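Local atomic coordinates of discoidin-2 (Dictyostelium discoideum, PDB entry 2VMC), a protein that binds galactose and N-acetylgalactosamine as a homotrimeric lectin and may take part in spore formation and spore-coat assembly. Residues Cys205-Ala210 / Asp245-Tyr250. Residues are numbered along the deposited sequence; the frame is centred on the assembly and turned at random.
Sequences CKKVDA and DLTFDY. With A2G (2-acetamido-2-deoxy-alpha-D-galactopyranose), chain E.
Segments 205-210 and 245-250, parts of strands 200-211 and 242-254, pair antiparallel, Asp209 and Asp245 exchanging two backbone hydrogen bonds, until a classic beta bulge sets both Lys206 and Lys207 against Thr247. Thr247 O accepts the amide of Lys206 at 2.8 Å and, weakly, that of Lys207. Each of these consecutive lysines reaches a different aspartate. Lys207, extended throughout with CG anti to the backbone N (chi1 -180°), runs obliquely past Thr247 OG1, its CD 3.6 Å away, and crosses Asp245 at about a right angle; its NZ forms a salt bridge with Asp245 OD2, met on the anti side at 2.9 Å. Lys206 runs past the methyl CG2 of Thr247, and its NZ makes a 2.9 Å salt bridge to Asp249 OD1 from above the carboxylate plane; Glu168 also pairs with this ammonium, while Asp249 OD2 accepts the backbone N of Ile203 of a neighbouring subunit. The other face is apolar: Cys205 SG sits 4.8 Å from the centroid of the Phe248 ring, while Val208 CG2 lies beside Leu246 CD2. Further along, Asp209 meets the bound sugar, OD1 lying 2.6 Å from O4 of A2G and OD2 2.7 Å from its O3; in a neighbouring subunit, Gln216 bonds OD1, and Arg218 and Trp238 bond the sugar. The paired backbone thus carries a sugar-binding carboxylate at the subunit interface, where the salt bridges probably offset much of the nearby charge.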
loop_
_atom_site.group_PDB
_atom_site.type_symbol
_atom_site.label_atom_id
_atom_site.label_comp_id
_atom_site.label_asym_id
_atom_site.label_seq_id
_atom_site.Cartn_x
_atom_site.Cartn_y
_atom_site.Cartn_z
ATOM N N CYS A 205 -17.873 -19.576 14.903
ATOM C CA CYS A 205 -18.742 -19.596 16.086
ATOM C C CYS A 205 -17.968 -19.300 17.387
ATOM O O CYS A 205 -16.861 -19.828 17.606
ATOM C CB CYS A 205 -19.492 -20.937 16.174
ATOM S SG CYS A 205 -20.697 -20.988 17.523
ATOM N N LYS A 206 -18.530 -18.429 18.230
ATOM C CA LYS A 206 -17.921 -18.179 19.541
ATOM C C LYS A 206 -18.899 -18.349 20.720
ATOM O O LYS A 206 -18.546 -18.055 21.868
ATOM C CB LYS A 206 -17.204 -16.819 19.589
ATOM C CG LYS A 206 -18.118 -15.613 19.451
ATOM C CD LYS A 206 -17.324 -14.282 19.590
ATOM C CE LYS A 206 -18.309 -13.083 19.607
ATOM N NZ LYS A 206 -17.622 -11.713 19.701
ATOM N N LYS A 207 -20.105 -18.853 20.436
ATOM C CA LYS A 207 -21.044 -19.217 21.521
ATOM C C LYS A 207 -22.013 -20.265 21.043
ATOM O O LYS A 207 -22.619 -20.104 19.977
ATOM C CB LYS A 207 -21.824 -18.004 22.050
ATOM C CG LYS A 207 -22.824 -18.331 23.198
ATOM C CD LYS A 207 -23.771 -17.116 23.450
ATOM C CE LYS A 207 -24.885 -17.457 24.391
ATOM N NZ LYS A 207 -25.776 -16.279 24.657
ATOM N N VAL A 208 -22.179 -21.316 21.859
ATOM C CA VAL A 208 -23.238 -22.301 21.665
ATOM C C VAL A 208 -24.058 -22.435 22.952
ATOM O O VAL A 208 -23.501 -22.637 24.038
ATOM C CB VAL A 208 -22.657 -23.683 21.278
ATOM C CG1 VAL A 208 -23.731 -24.809 21.415
ATOM C CG2 VAL A 208 -22.019 -23.639 19.890
ATOM N N ASP A 209 -25.379 -22.320 22.810
ATOM C CA ASP A 209 -26.315 -22.584 23.899
ATOM C C ASP A 209 -27.428 -23.396 23.209
ATOM O O ASP A 209 -28.310 -22.825 22.557
ATOM C CB ASP A 209 -26.829 -21.265 24.486
ATOM C CG ASP A 209 -27.676 -21.449 25.758
ATOM O OD1 ASP A 209 -27.981 -22.597 26.151
ATOM O OD2 ASP A 209 -28.038 -20.414 26.366
ATOM N N ALA A 210 -27.316 -24.725 23.257
ATOM C CA ALA A 210 -28.217 -25.603 22.481
ATOM C C ALA A 210 -28.430 -26.954 23.146
ATOM O O ALA A 210 -27.545 -27.474 23.861
ATOM C CB ALA A 210 -27.697 -25.785 21.028
ATOM N N ASP A 245 -29.342 -20.113 21.828
ATOM C CA ASP A 245 -28.626 -18.982 21.188
ATOM C C ASP A 245 -27.366 -19.482 20.465
ATOM O O ASP A 245 -26.849 -20.569 20.777
ATOM C CB ASP A 245 -28.276 -17.907 22.236
ATOM C CG ASP A 245 -27.989 -16.523 21.628
ATOM O OD1 ASP A 245 -28.323 -16.273 20.453
ATOM O OD2 ASP A 245 -27.428 -15.666 22.359
ATOM N N LEU A 246 -26.905 -18.708 19.474
ATOM C CA LEU A 246 -25.624 -18.953 18.788
ATOM C C LEU A 246 -25.028 -17.594 18.496
ATOM O O LEU A 246 -25.793 -16.655 18.212
ATOM C CB LEU A 246 -25.815 -19.671 17.448
ATOM C CG LEU A 246 -26.201 -21.154 17.468
ATOM C CD1 LEU A 246 -26.685 -21.615 16.063
ATOM C CD2 LEU A 246 -25.072 -22.044 18.015
ATOM N N THR A 247 -23.702 -17.484 18.583
ATOM C CA THR A 247 -22.980 -16.232 18.198
ATOM C C THR A 247 -21.817 -16.514 17.229
ATOM O O THR A 247 -21.060 -17.458 17.428
ATOM C CB THR A 247 -22.423 -15.474 19.443
ATOM O OG1 THR A 247 -23.485 -15.231 20.383
ATOM C CG2 THR A 247 -21.775 -14.122 19.040
ATOM N N PHE A 248 -21.696 -15.685 16.190
ATOM C CA PHE A 248 -20.563 -15.729 15.263
ATOM C C PHE A 248 -19.833 -14.370 15.223
ATOM O O PHE A 248 -20.471 -13.309 15.304
ATOM C CB PHE A 248 -21.051 -16.050 13.838
ATOM C CG PHE A 248 -21.571 -17.454 13.665
ATOM C CD1 PHE A 248 -20.711 -18.485 13.249
ATOM C CD2 PHE A 248 -22.937 -17.753 13.888
ATOM C CE1 PHE A 248 -21.179 -19.819 13.083
ATOM C CE2 PHE A 248 -23.428 -19.091 13.697
ATOM C CZ PHE A 248 -22.542 -20.119 13.317
ATOM N N ASP A 249 -18.509 -14.428 15.110
ATOM C CA ASP A 249 -17.703 -13.286 14.640
ATOM C C ASP A 249 -17.637 -13.409 13.131
ATOM O O ASP A 249 -17.514 -14.519 12.611
ATOM C CB ASP A 249 -16.292 -13.324 15.227
ATOM C CG ASP A 249 -16.158 -12.501 16.509
ATOM O OD1 ASP A 249 -17.105 -11.750 16.854
ATOM O OD2 ASP A 249 -15.098 -12.604 17.190
ATOM N N TYR A 250 -17.735 -12.281 12.420
ATOM C CA TYR A 250 -17.602 -12.307 10.967
ATOM C C TYR A 250 -16.421 -11.431 10.576
ATOM O O TYR A 250 -16.100 -10.468 11.291
ATOM C CB TYR A 250 -18.908 -11.858 10.257
ATOM C CG TYR A 250 -19.166 -10.339 10.237
ATOM C CD1 TYR A 250 -18.484 -9.494 9.321
ATOM C CD2 TYR A 250 -20.093 -9.746 11.114
ATOM C CE1 TYR A 250 -18.718 -8.116 9.303
ATOM C CE2 TYR A 250 -20.332 -8.362 11.097
ATOM C CZ TYR A 250 -19.638 -7.555 10.183
ATOM O OH TYR A 250 -19.887 -6.188 10.161
HETATM O O5 A2G E . -31.330 -22.917 30.541
HETATM C C1 A2G E . -31.155 -21.758 31.360
HETATM O O1 A2G E . -32.347 -20.961 31.331
HETATM C C2 A2G E . -29.975 -20.930 30.856
HETATM N N2 A2G E . -29.840 -19.691 31.615
HETATM C C3 A2G E . -30.054 -20.612 29.343
HETATM O O3 A2G E . -28.885 -19.932 28.848
HETATM C C4 A2G E . -30.311 -21.882 28.522
HETATM O O4 A2G E . -29.143 -22.706 28.487
HETATM C C5 A2G E . -31.501 -22.644 29.143
HETATM C C6 A2G E . -31.779 -23.955 28.417
HETATM O O6 A2G E . -33.044 -24.449 28.906
HETATM C C7 A2G E . -29.164 -19.662 32.773
HETATM O O7 A2G E . -28.608 -20.664 33.235
HETATM C C8 A2G E . -29.143 -18.318 33.455
HETATM O O HOH W 1 -14.400 -10.723 18.938
#